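Local coordinates for Non-structural polyprotein (Sindbis virus, PDB 4GUA), which carries the nsP2 cysteine protease joined to the nsP3 macro and zinc-binding regions, and probably cleaves the viral non-structural polyprotein into its mature replication proteins, at residues D223-I229 / G263-K268; F171-K176 / Y306-R310; E196-P200 / K208-L212; P153-V157 / I329-E334. One frame throughout, in Å; residues are numbered along the deposited sequence.

Contact 1 (D223-I229 / G263-K268); sequences DLVFINI and GTLVVK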
# COMPACT_ATOMS: atom_id res chain seq x y z
N ASP A 223 -3.21 3.38 25.47
CA ASP A 223 -2.95 2.16 24.72
C ASP A 223 -3.89 2.06 23.53
O ASP A 223 -3.63 1.31 22.58
CB ASP A 223 -3.09 0.95 25.63
CG ASP A 223 -2.03 0.90 26.69
OD1 ASP A 223 -0.92 1.40 26.43
OD2 ASP A 223 -2.31 0.39 27.79
N LEU A 224 -4.96 2.84 23.56
CA LEU A 224 -5.89 2.90 22.45
C LEU A 224 -6.32 4.33 22.16
O LEU A 224 -6.77 5.05 23.05
CB LEU A 224 -7.13 2.05 22.72
CG LEU A 224 -8.14 2.03 21.57
CD1 LEU A 224 -7.52 1.43 20.31
CD2 LEU A 224 -9.41 1.28 21.95
N VAL A 225 -6.14 4.74 20.91
CA VAL A 225 -6.64 6.02 20.44
C VAL A 225 -7.66 5.76 19.34
O VAL A 225 -7.41 4.96 18.46
CB VAL A 225 -5.52 6.91 19.88
CG1 VAL A 225 -6.10 8.21 19.34
CG2 VAL A 225 -4.48 7.19 20.95
N PHE A 226 -8.80 6.45 19.40
CA PHE A 226 -9.89 6.21 18.47
C PHE A 226 -10.28 7.56 17.86
O PHE A 226 -10.85 8.42 18.53
CB PHE A 226 -11.06 5.58 19.23
CG PHE A 226 -12.28 5.35 18.39
CD1 PHE A 226 -12.29 4.38 17.39
CD2 PHE A 226 -13.43 6.08 18.61
CE1 PHE A 226 -13.41 4.17 16.62
CE2 PHE A 226 -14.56 5.88 17.83
CZ PHE A 226 -14.55 4.92 16.84
N ILE A 227 -9.96 7.75 16.58
CA ILE A 227 -10.29 8.97 15.86
C ILE A 227 -11.57 8.72 15.09
O ILE A 227 -11.60 7.93 14.16
CB ILE A 227 -9.18 9.34 14.83
CG1 ILE A 227 -7.79 9.24 15.45
CG2 ILE A 227 -9.44 10.72 14.25
CD1 ILE A 227 -7.59 10.13 16.63
N ASN A 228 -12.64 9.37 15.52
CA ASN A 228 -13.96 9.19 14.92
C ASN A 228 -14.36 10.28 13.92
O ASN A 228 -15.51 10.32 13.47
CB ASN A 228 -15.01 9.07 16.02
CG ASN A 228 -16.25 8.33 15.57
OD1 ASN A 228 -16.22 7.59 14.59
ND2 ASN A 228 -17.35 8.53 16.28
N ILE A 229 -13.43 11.18 13.61
CA ILE A 229 -13.72 12.33 12.76
C ILE A 229 -13.89 11.96 11.29
O ILE A 229 -13.01 11.34 10.68
CB ILE A 229 -12.61 13.38 12.85
CG1 ILE A 229 -12.38 13.83 14.29
CG2 ILE A 229 -12.95 14.56 11.98
CD1 ILE A 229 -13.55 14.57 14.90
N GLY A 263 0.88 0.17 21.34
CA GLY A 263 -0.48 0.66 21.34
C GLY A 263 -1.20 0.47 20.03
O GLY A 263 -0.62 0.03 19.03
N THR A 264 -2.49 0.79 20.03
CA THR A 264 -3.34 0.61 18.86
C THR A 264 -4.07 1.90 18.51
O THR A 264 -4.60 2.59 19.38
CB THR A 264 -4.36 -0.52 19.09
OG1 THR A 264 -3.68 -1.78 19.03
CG2 THR A 264 -5.47 -0.49 18.04
N LEU A 265 -4.08 2.23 17.22
CA LEU A 265 -4.77 3.39 16.70
C LEU A 265 -5.87 2.98 15.74
O LEU A 265 -5.61 2.38 14.71
CB LEU A 265 -3.77 4.29 15.96
CG LEU A 265 -4.37 5.46 15.18
CD1 LEU A 265 -4.97 6.50 16.11
CD2 LEU A 265 -3.29 6.08 14.34
N VAL A 266 -7.11 3.28 16.09
CA VAL A 266 -8.24 3.08 15.20
C VAL A 266 -8.63 4.44 14.64
O VAL A 266 -8.83 5.37 15.40
CB VAL A 266 -9.44 2.48 15.97
CG1 VAL A 266 -10.69 2.41 15.09
CG2 VAL A 266 -9.08 1.10 16.52
N VAL A 267 -8.67 4.59 13.32
CA VAL A 267 -8.97 5.89 12.72
C VAL A 267 -9.95 5.76 11.56
O VAL A 267 -9.74 4.97 10.65
CB VAL A 267 -7.68 6.61 12.23
CG1 VAL A 267 -6.79 5.66 11.45
CG2 VAL A 267 -8.04 7.83 11.39
N LYS A 268 -11.00 6.56 11.59
CA LYS A 268 -12.02 6.49 10.56
C LYS A 268 -11.48 6.98 9.20
O LYS A 268 -10.82 8.02 9.10
CB LYS A 268 -13.24 7.32 10.97
CG LYS A 268 -14.23 7.54 9.84
CD LYS A 268 -15.44 8.34 10.27
CE LYS A 268 -16.32 7.58 11.25
NZ LYS A 268 -17.51 8.38 11.64
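Strand 224-227 runs parallel to strand 263-268, their axes 4.7 Å apart and their N-to-C directions differing by 6°. The ladder is regular: Val225 N donates to Thr264 O (3.1 Å), Val266 N to Val225 O (2.9 Å) and Ile227 N to Val266 O (2.9 Å), while Lys268 N closes it on Ile227 O (3.0 Å). On one face stand Leu224, Phe226, Thr264 and Val266. The tp rotamer of Leu224 brings CD1 across to Thr264 CG2 (3.6 Å), and the t rotamer of Phe226 sets the edge of its ring beside Val266, CD1 to CG1 at 3.4 Å. The other face carries Val225, Ile227, Leu265 and Val267. There Leu265, also tp, brings CD1 to both Val225 CG1 (3.8 Å) and Ile227 CG1 (4.0 Å); helix 237-257, in the connection between the two strands, packs on this face in a beta-alpha-beta crossover. Lys268 is extended except for an m turn at chi3, which brings NZ to Asn228, where its bonds to O and OD1 (3.3 Å each) are weak. Its salt bridge is to Glu304, and Asn228 OD1 also bonds Tyr306 OH. Backbone bonding thus fixes the register, largely apolar side chains pack on both faces, and Lys268, Asn228, Glu304 and Tyr306 form a polar cluster at the C-terminal end of the pair.

Contact 2 (F171-K176 / Y306-R310); sequences FLNQFK and YLIFR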
# COMPACT_ATOMS: atom_id res chain seq x y z
N PHE A 171 -18.16 -1.89 19.13
CA PHE A 171 -16.89 -1.87 18.41
C PHE A 171 -15.70 -1.67 19.34
O PHE A 171 -14.71 -2.39 19.24
CB PHE A 171 -16.91 -0.77 17.34
CG PHE A 171 -15.69 -0.74 16.47
CD1 PHE A 171 -15.13 -1.91 16.00
CD2 PHE A 171 -15.10 0.46 16.13
CE1 PHE A 171 -14.00 -1.88 15.20
CE2 PHE A 171 -13.97 0.50 15.33
CZ PHE A 171 -13.42 -0.68 14.86
N LEU A 172 -15.80 -0.71 20.25
CA LEU A 172 -14.70 -0.44 21.18
C LEU A 172 -14.43 -1.64 22.09
O LEU A 172 -13.30 -1.82 22.55
CB LEU A 172 -14.98 0.82 22.00
CG LEU A 172 -14.83 2.15 21.25
CD1 LEU A 172 -15.07 3.34 22.17
CD2 LEU A 172 -13.46 2.26 20.62
N ASN A 173 -15.45 -2.45 22.35
CA ASN A 173 -15.27 -3.64 23.19
C ASN A 173 -14.41 -4.70 22.51
O ASN A 173 -13.95 -5.63 23.16
CB ASN A 173 -16.62 -4.23 23.61
CG ASN A 173 -17.28 -3.44 24.72
OD1 ASN A 173 -16.63 -2.62 25.37
ND2 ASN A 173 -18.57 -3.67 24.93
N GLN A 174 -14.19 -4.56 21.21
CA GLN A 174 -13.33 -5.50 20.49
C GLN A 174 -11.86 -5.19 20.73
O GLN A 174 -10.98 -5.91 20.25
CB GLN A 174 -13.64 -5.50 19.00
CG GLN A 174 -15.01 -6.04 18.67
CD GLN A 174 -14.92 -7.45 18.14
OE1 GLN A 174 -15.26 -8.41 18.84
NE2 GLN A 174 -14.43 -7.60 16.91
N PHE A 175 -11.59 -4.11 21.45
CA PHE A 175 -10.21 -3.78 21.80
C PHE A 175 -10.04 -3.98 23.30
O PHE A 175 -10.93 -3.66 24.09
CB PHE A 175 -9.88 -2.36 21.35
CG PHE A 175 -10.10 -2.16 19.88
CD1 PHE A 175 -9.14 -2.53 18.97
CD2 PHE A 175 -11.30 -1.65 19.42
CE1 PHE A 175 -9.36 -2.37 17.61
CE2 PHE A 175 -11.52 -1.48 18.06
CZ PHE A 175 -10.54 -1.85 17.16
N LYS A 176 -8.89 -4.53 23.68
CA LYS A 176 -8.70 -5.11 25.00
C LYS A 176 -8.33 -4.05 26.04
O LYS A 176 -8.26 -4.34 27.24
CB LYS A 176 -7.62 -6.20 24.96
CG LYS A 176 -6.71 -6.23 23.71
CD LYS A 176 -7.41 -6.74 22.42
CE LYS A 176 -6.51 -6.62 21.19
NZ LYS A 176 -6.00 -5.24 20.91
N TYR A 306 -13.14 1.92 9.14
CA TYR A 306 -12.18 2.14 10.21
C TYR A 306 -10.91 1.36 9.92
O TYR A 306 -10.96 0.16 9.68
CB TYR A 306 -12.73 1.74 11.57
CG TYR A 306 -13.81 2.65 12.13
CD1 TYR A 306 -13.49 3.87 12.72
CD2 TYR A 306 -15.14 2.27 12.10
CE1 TYR A 306 -14.48 4.69 13.25
CE2 TYR A 306 -16.14 3.08 12.62
CZ TYR A 306 -15.81 4.29 13.20
OH TYR A 306 -16.82 5.08 13.71
N LEU A 307 -9.79 2.07 9.88
CA LEU A 307 -8.46 1.47 9.81
C LEU A 307 -7.90 1.16 11.20
O LEU A 307 -7.91 2.00 12.10
CB LEU A 307 -7.50 2.41 9.09
CG LEU A 307 -7.89 2.80 7.66
CD1 LEU A 307 -6.93 3.85 7.12
CD2 LEU A 307 -7.92 1.58 6.75
N ILE A 308 -7.42 -0.06 11.37
CA ILE A 308 -6.87 -0.51 12.65
C ILE A 308 -5.37 -0.79 12.55
O ILE A 308 -4.94 -1.77 11.96
CB ILE A 308 -7.61 -1.79 13.08
CG1 ILE A 308 -9.11 -1.51 13.15
CG2 ILE A 308 -7.10 -2.28 14.43
CD1 ILE A 308 -9.97 -2.73 13.28
N PHE A 309 -4.57 0.09 13.14
CA PHE A 309 -3.12 -0.09 13.24
C PHE A 309 -2.77 -0.67 14.61
O PHE A 309 -3.08 -0.07 15.63
CB PHE A 309 -2.42 1.27 13.06
CG PHE A 309 -2.77 1.97 11.77
CD1 PHE A 309 -3.91 2.74 11.67
CD2 PHE A 309 -1.95 1.86 10.66
CE1 PHE A 309 -4.24 3.39 10.48
CE2 PHE A 309 -2.27 2.50 9.47
CZ PHE A 309 -3.41 3.27 9.38
N ARG A 310 -2.12 -1.83 14.64
CA ARG A 310 -1.90 -2.55 15.89
C ARG A 310 -0.43 -2.59 16.31
O ARG A 310 0.44 -2.94 15.50
CB ARG A 310 -2.39 -4.00 15.76
CG ARG A 310 -3.88 -4.17 15.61
CD ARG A 310 -4.24 -5.65 15.53
NE ARG A 310 -5.63 -5.84 15.15
CZ ARG A 310 -6.65 -5.65 15.98
NH1 ARG A 310 -6.44 -5.26 17.23
NH2 ARG A 310 -7.89 -5.85 15.55
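This is apolar packing of Phe171 and the turn that follows it onto one face of a methyltransferase-like sheet, against strand 306-310, which runs antiparallel to its sheet neighbours. The backbones stay about 10 Å apart at their nearest CA pairs, so side chains do all the bridging, and no hydrogen bond crosses. Phe171 reaches down to Tyr306: its CE2 lies 3.9 Å from Tyr306 CG, over the tyrosine ring, with centroids 5.2 Å apart and planes oblique at 36°. A type I turn from Leu172 to Phe175 then brings the second phenylalanine round, and Phe175 CE1 meets Ile308 CG2 at 3.9 Å with its ring edge. Ile308 also receives Phe171, CD1 to CZ at 4.3 Å. Beyond these apolar contacts Lys176 NZ comes within 3.7 Å of Arg310 NH1. Arg310 NH2 is bonded to Gly341 O, and a sulfate lies about 5 Å from the lysine side chain. The contact therefore rests on apolar packing, to which the neighbouring Lys176 and Arg310 cations add no attraction.

Contact 3 (E196-P200 / K208-L212); sequences EWIAP and KNYNL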
# COMPACT_ATOMS: atom_id res chain seq x y z
N GLU A 196 -11.40 9.56 27.65
CA GLU A 196 -11.06 10.96 27.51
C GLU A 196 -11.59 11.41 26.16
O GLU A 196 -11.27 10.81 25.13
CB GLU A 196 -9.55 11.16 27.60
CG GLU A 196 -9.12 12.62 27.50
CD GLU A 196 -9.56 13.44 28.69
OE1 GLU A 196 -10.16 12.88 29.63
OE2 GLU A 196 -9.32 14.67 28.68
N TRP A 197 -12.42 12.44 26.15
CA TRP A 197 -13.10 12.85 24.93
C TRP A 197 -12.63 14.19 24.39
O TRP A 197 -12.86 15.23 25.01
CB TRP A 197 -14.60 12.91 25.17
CG TRP A 197 -15.37 13.33 23.98
CD1 TRP A 197 -14.99 13.22 22.67
CD2 TRP A 197 -16.66 13.96 23.97
NE1 TRP A 197 -15.96 13.74 21.85
CE2 TRP A 197 -16.99 14.20 22.61
CE3 TRP A 197 -17.56 14.34 24.96
CZ2 TRP A 197 -18.19 14.80 22.24
CZ3 TRP A 197 -18.75 14.94 24.59
CH2 TRP A 197 -19.06 15.16 23.24
N ILE A 198 -11.99 14.17 23.23
CA ILE A 198 -11.64 15.40 22.52
C ILE A 198 -12.65 15.66 21.41
O ILE A 198 -12.94 14.77 20.60
CB ILE A 198 -10.25 15.30 21.89
CG1 ILE A 198 -9.17 15.18 22.97
CG2 ILE A 198 -9.97 16.51 21.03
CD1 ILE A 198 -7.82 14.91 22.41
N ALA A 199 -13.15 16.89 21.33
CA ALA A 199 -14.11 17.27 20.30
C ALA A 199 -13.68 18.56 19.60
O ALA A 199 -12.83 19.29 20.10
CB ALA A 199 -15.48 17.44 20.92
N PRO A 200 -14.25 18.84 18.42
CA PRO A 200 -14.02 20.15 17.80
C PRO A 200 -14.59 21.27 18.66
O PRO A 200 -15.22 20.98 19.67
CB PRO A 200 -14.74 20.04 16.44
CG PRO A 200 -15.61 18.85 16.54
CD PRO A 200 -14.96 17.92 17.50
N LYS A 208 -11.99 17.90 26.27
CA LYS A 208 -11.10 18.85 25.60
C LYS A 208 -11.72 19.31 24.29
O LYS A 208 -12.46 18.56 23.66
CB LYS A 208 -9.76 18.20 25.29
CG LYS A 208 -8.98 17.72 26.49
CD LYS A 208 -8.38 18.88 27.26
CE LYS A 208 -7.46 18.37 28.36
NZ LYS A 208 -8.20 17.50 29.33
N ASN A 209 -11.43 20.55 23.90
CA ASN A 209 -11.84 21.08 22.60
C ASN A 209 -10.64 21.71 21.90
O ASN A 209 -9.91 22.49 22.51
CB ASN A 209 -12.95 22.12 22.75
CG ASN A 209 -14.23 21.53 23.34
OD1 ASN A 209 -14.34 21.40 24.56
ND2 ASN A 209 -15.18 21.17 22.48
N TYR A 210 -10.44 21.36 20.63
CA TYR A 210 -9.36 21.93 19.83
C TYR A 210 -9.87 22.27 18.45
O TYR A 210 -10.98 21.88 18.09
CB TYR A 210 -8.17 20.97 19.73
CG TYR A 210 -7.53 20.75 21.08
CD1 TYR A 210 -6.80 21.76 21.68
CD2 TYR A 210 -7.66 19.55 21.76
CE1 TYR A 210 -6.22 21.59 22.90
CE2 TYR A 210 -7.08 19.37 23.00
CZ TYR A 210 -6.36 20.40 23.56
OH TYR A 210 -5.77 20.25 24.80
N ASN A 211 -9.08 23.00 17.67
CA ASN A 211 -9.47 23.21 16.29
C ASN A 211 -8.82 22.09 15.52
O ASN A 211 -7.62 22.10 15.26
CB ASN A 211 -8.98 24.55 15.78
CG ASN A 211 -9.22 25.66 16.77
OD1 ASN A 211 -8.46 25.82 17.72
ND2 ASN A 211 -10.28 26.42 16.55
N LEU A 212 -9.64 21.13 15.12
CA LEU A 212 -9.11 19.86 14.70
C LEU A 212 -8.56 19.92 13.27
O LEU A 212 -7.85 19.00 12.85
CB LEU A 212 -10.17 18.77 14.86
CG LEU A 212 -10.61 18.51 16.31
CD1 LEU A 212 -11.68 17.44 16.36
CD2 LEU A 212 -9.44 18.11 17.19
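Glu196 begins the contact with its carboxylate: OE2 forms a salt bridge with Lys208 NZ at 3.1 Å, a charged link beside the backbone ladder. Trp197 contributes backbone here, its O accepting from Lys208 N (3.1 Å), while its indole NE1 is spent on Ser184 O. At Ile198 the parallel register is set, CA to CA 4.7 Å from Lys208. Its side chain shares a face with the lysine, CG1 lying 3.9 Å from Lys208 CB, and its CG2 touches the edge of the Tyr210 ring at CD2 (3.9 Å) and Leu212 CD2 (4.2 Å). Ala199 bonds in both directions, N to Lys208 O at 2.9 Å and O from Tyr210 N at 3.2 Å, straddling Asn209 in the usual parallel pattern. Pro200, with no amide hydrogen to give, offers its O to Asn209 ND2 (2.8 Å), an amide that also bonds Ile203 O, and lays CD 3.5 Å from Leu212 CD1. A short connection without a helix joins the two strands. Strand 208-209 forms one edge of the seven-stranded sheet; strand 194-199, on its side away from 208-209, bonds through Glu196 and Ile198 to Val180, Val182 and Ser184, and both Ile198 and Leu212 pack against strand 179-183.

Contact 4 (P153-V157 / I329-E334); sequences PHALV and ISSVYE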
# COMPACT_ATOMS: atom_id res chain seq x y z
N PRO A 153 -6.29 0.78 -5.39
CA PRO A 153 -5.86 -0.28 -4.47
C PRO A 153 -7.04 -1.13 -3.99
O PRO A 153 -6.84 -2.26 -3.56
CB PRO A 153 -5.25 0.49 -3.30
CG PRO A 153 -5.88 1.84 -3.35
CD PRO A 153 -6.18 2.12 -4.79
N HIS A 154 -8.25 -0.58 -4.08
CA HIS A 154 -9.43 -1.30 -3.60
C HIS A 154 -10.69 -0.78 -4.29
O HIS A 154 -10.69 0.29 -4.91
CB HIS A 154 -9.57 -1.17 -2.08
CG HIS A 154 -9.82 0.23 -1.60
ND1 HIS A 154 -11.04 0.86 -1.77
CD2 HIS A 154 -9.02 1.12 -0.97
CE1 HIS A 154 -10.98 2.07 -1.25
NE2 HIS A 154 -9.77 2.25 -0.76
N ALA A 155 -11.77 -1.54 -4.19
CA ALA A 155 -13.05 -1.19 -4.80
C ALA A 155 -13.66 0.06 -4.18
O ALA A 155 -13.32 0.44 -3.06
CB ALA A 155 -14.01 -2.36 -4.66
N LEU A 156 -14.58 0.68 -4.90
CA LEU A 156 -15.32 1.82 -4.39
C LEU A 156 -16.79 1.43 -4.36
O LEU A 156 -17.19 0.45 -4.99
CB LEU A 156 -15.14 3.03 -5.30
CG LEU A 156 -13.72 3.43 -5.68
CD1 LEU A 156 -13.76 4.67 -6.55
CD2 LEU A 156 -12.86 3.65 -4.45
N VAL A 157 -17.61 2.19 -3.63
CA VAL A 157 -19.02 1.88 -3.54
C VAL A 157 -19.69 2.57 -4.72
O VAL A 157 -19.43 3.74 -4.98
CB VAL A 157 -19.64 2.41 -2.24
CG1 VAL A 157 -18.82 1.94 -1.04
CG2 VAL A 157 -19.72 3.92 -2.26
N ILE A 329 -9.99 -4.43 2.72
CA ILE A 329 -10.86 -3.28 2.50
C ILE A 329 -11.78 -3.52 1.32
O ILE A 329 -12.98 -3.28 1.40
CB ILE A 329 -10.03 -2.02 2.23
CG1 ILE A 329 -9.40 -1.52 3.52
CG2 ILE A 329 -10.90 -0.93 1.61
CD1 ILE A 329 -8.52 -0.30 3.35
N SER A 330 -11.21 -4.00 0.21
CA SER A 330 -11.97 -4.18 -1.02
C SER A 330 -13.08 -5.21 -0.83
O SER A 330 -14.21 -5.03 -1.29
CB SER A 330 -11.04 -4.62 -2.15
OG SER A 330 -11.74 -4.59 -3.37
N SER A 331 -12.75 -6.30 -0.15
CA SER A 331 -13.73 -7.35 0.08
C SER A 331 -14.86 -6.83 0.96
O SER A 331 -16.03 -7.14 0.71
CB SER A 331 -13.06 -8.57 0.72
OG SER A 331 -12.09 -9.13 -0.17
N VAL A 332 -14.53 -6.03 1.96
CA VAL A 332 -15.55 -5.46 2.85
C VAL A 332 -16.52 -4.57 2.07
O VAL A 332 -17.74 -4.66 2.22
CB VAL A 332 -14.93 -4.64 3.99
CG1 VAL A 332 -16.02 -3.93 4.76
CG2 VAL A 332 -14.13 -5.54 4.91
N TYR A 333 -15.97 -3.70 1.23
CA TYR A 333 -16.78 -2.81 0.42
C TYR A 333 -17.67 -3.60 -0.53
O TYR A 333 -18.74 -3.13 -0.93
CB TYR A 333 -15.90 -1.86 -0.38
CG TYR A 333 -15.47 -0.63 0.36
CD1 TYR A 333 -16.38 0.10 1.13
CD2 TYR A 333 -14.15 -0.18 0.30
CE1 TYR A 333 -15.99 1.24 1.81
CE2 TYR A 333 -13.75 0.96 0.98
CZ TYR A 333 -14.67 1.66 1.73
OH TYR A 333 -14.28 2.79 2.40
N GLU A 334 -17.22 -4.78 -0.93
CA GLU A 334 -17.97 -5.62 -1.86
C GLU A 334 -18.85 -6.64 -1.13
O GLU A 334 -19.50 -7.46 -1.76
CB GLU A 334 -17.02 -6.31 -2.83
CG GLU A 334 -16.76 -5.50 -4.09
CD GLU A 334 -15.65 -6.08 -4.94
OE1 GLU A 334 -14.50 -6.17 -4.46
OE2 GLU A 334 -15.94 -6.48 -6.09
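His154 lays one face of its imidazole against the CG2 methyl of Ile329, a CH-pi contact with CG2 3.7 Å from the ring centroid and 16° off the normal. The p rotamer that turns the ring this way also lets His154 ND1 donate to Ala155 O (2.7 Å), a bond within the loop itself. Next along, Ala155 N gives a hydrogen bond to Ser330 OG at 3.2 Å, tying an irregular backbone to the side of the helix, and Ala155 CB sits 3.4 Å from the same oxygen. One helical turn later Tyr333 spreads along the loop: CE2 is 3.7 Å from His154 CE1, CD2 3.5 Å from Ala155 O, and CD1 3.7 Å from Val157 CG1. Its hydroxyl bonds Thr303 O. The contact joins the segment after strand 151-152, in the C9 peptidase part of the chain, to the C-terminal end of helix 323-333, whose Ile329, Val332 and Tyr333 rest on Met305 of strand 305-312.

Contacts 1, 2 and 3 share one seven-stranded sheet. Contact 1 lies at its middle, its centre 7 Å from contact 2 and 14 Å from contact 3. Asn228 OD1 and Tyr306 OH, 2.7 Å apart, probably hydrogen-bond contacts 1 and 2, and Phe175 CZ packs on Val266 CG2 at 3.4 Å; Ile229 CD1 meets Leu212 CD1 of contact 3 at 3.7 Å. Contact 4 joins the group through Ile329 CD1 and Leu307 CD2, 3.9 Å apart, yet its centre is 31 Å from that of contact 3. None of these segments supplies a zinc ligand, Cys605, Cys607, Cys630 and Cys648 doing that. Contacts 1 and 3 pair strands; contacts 2 and 4 bring in preceding chain.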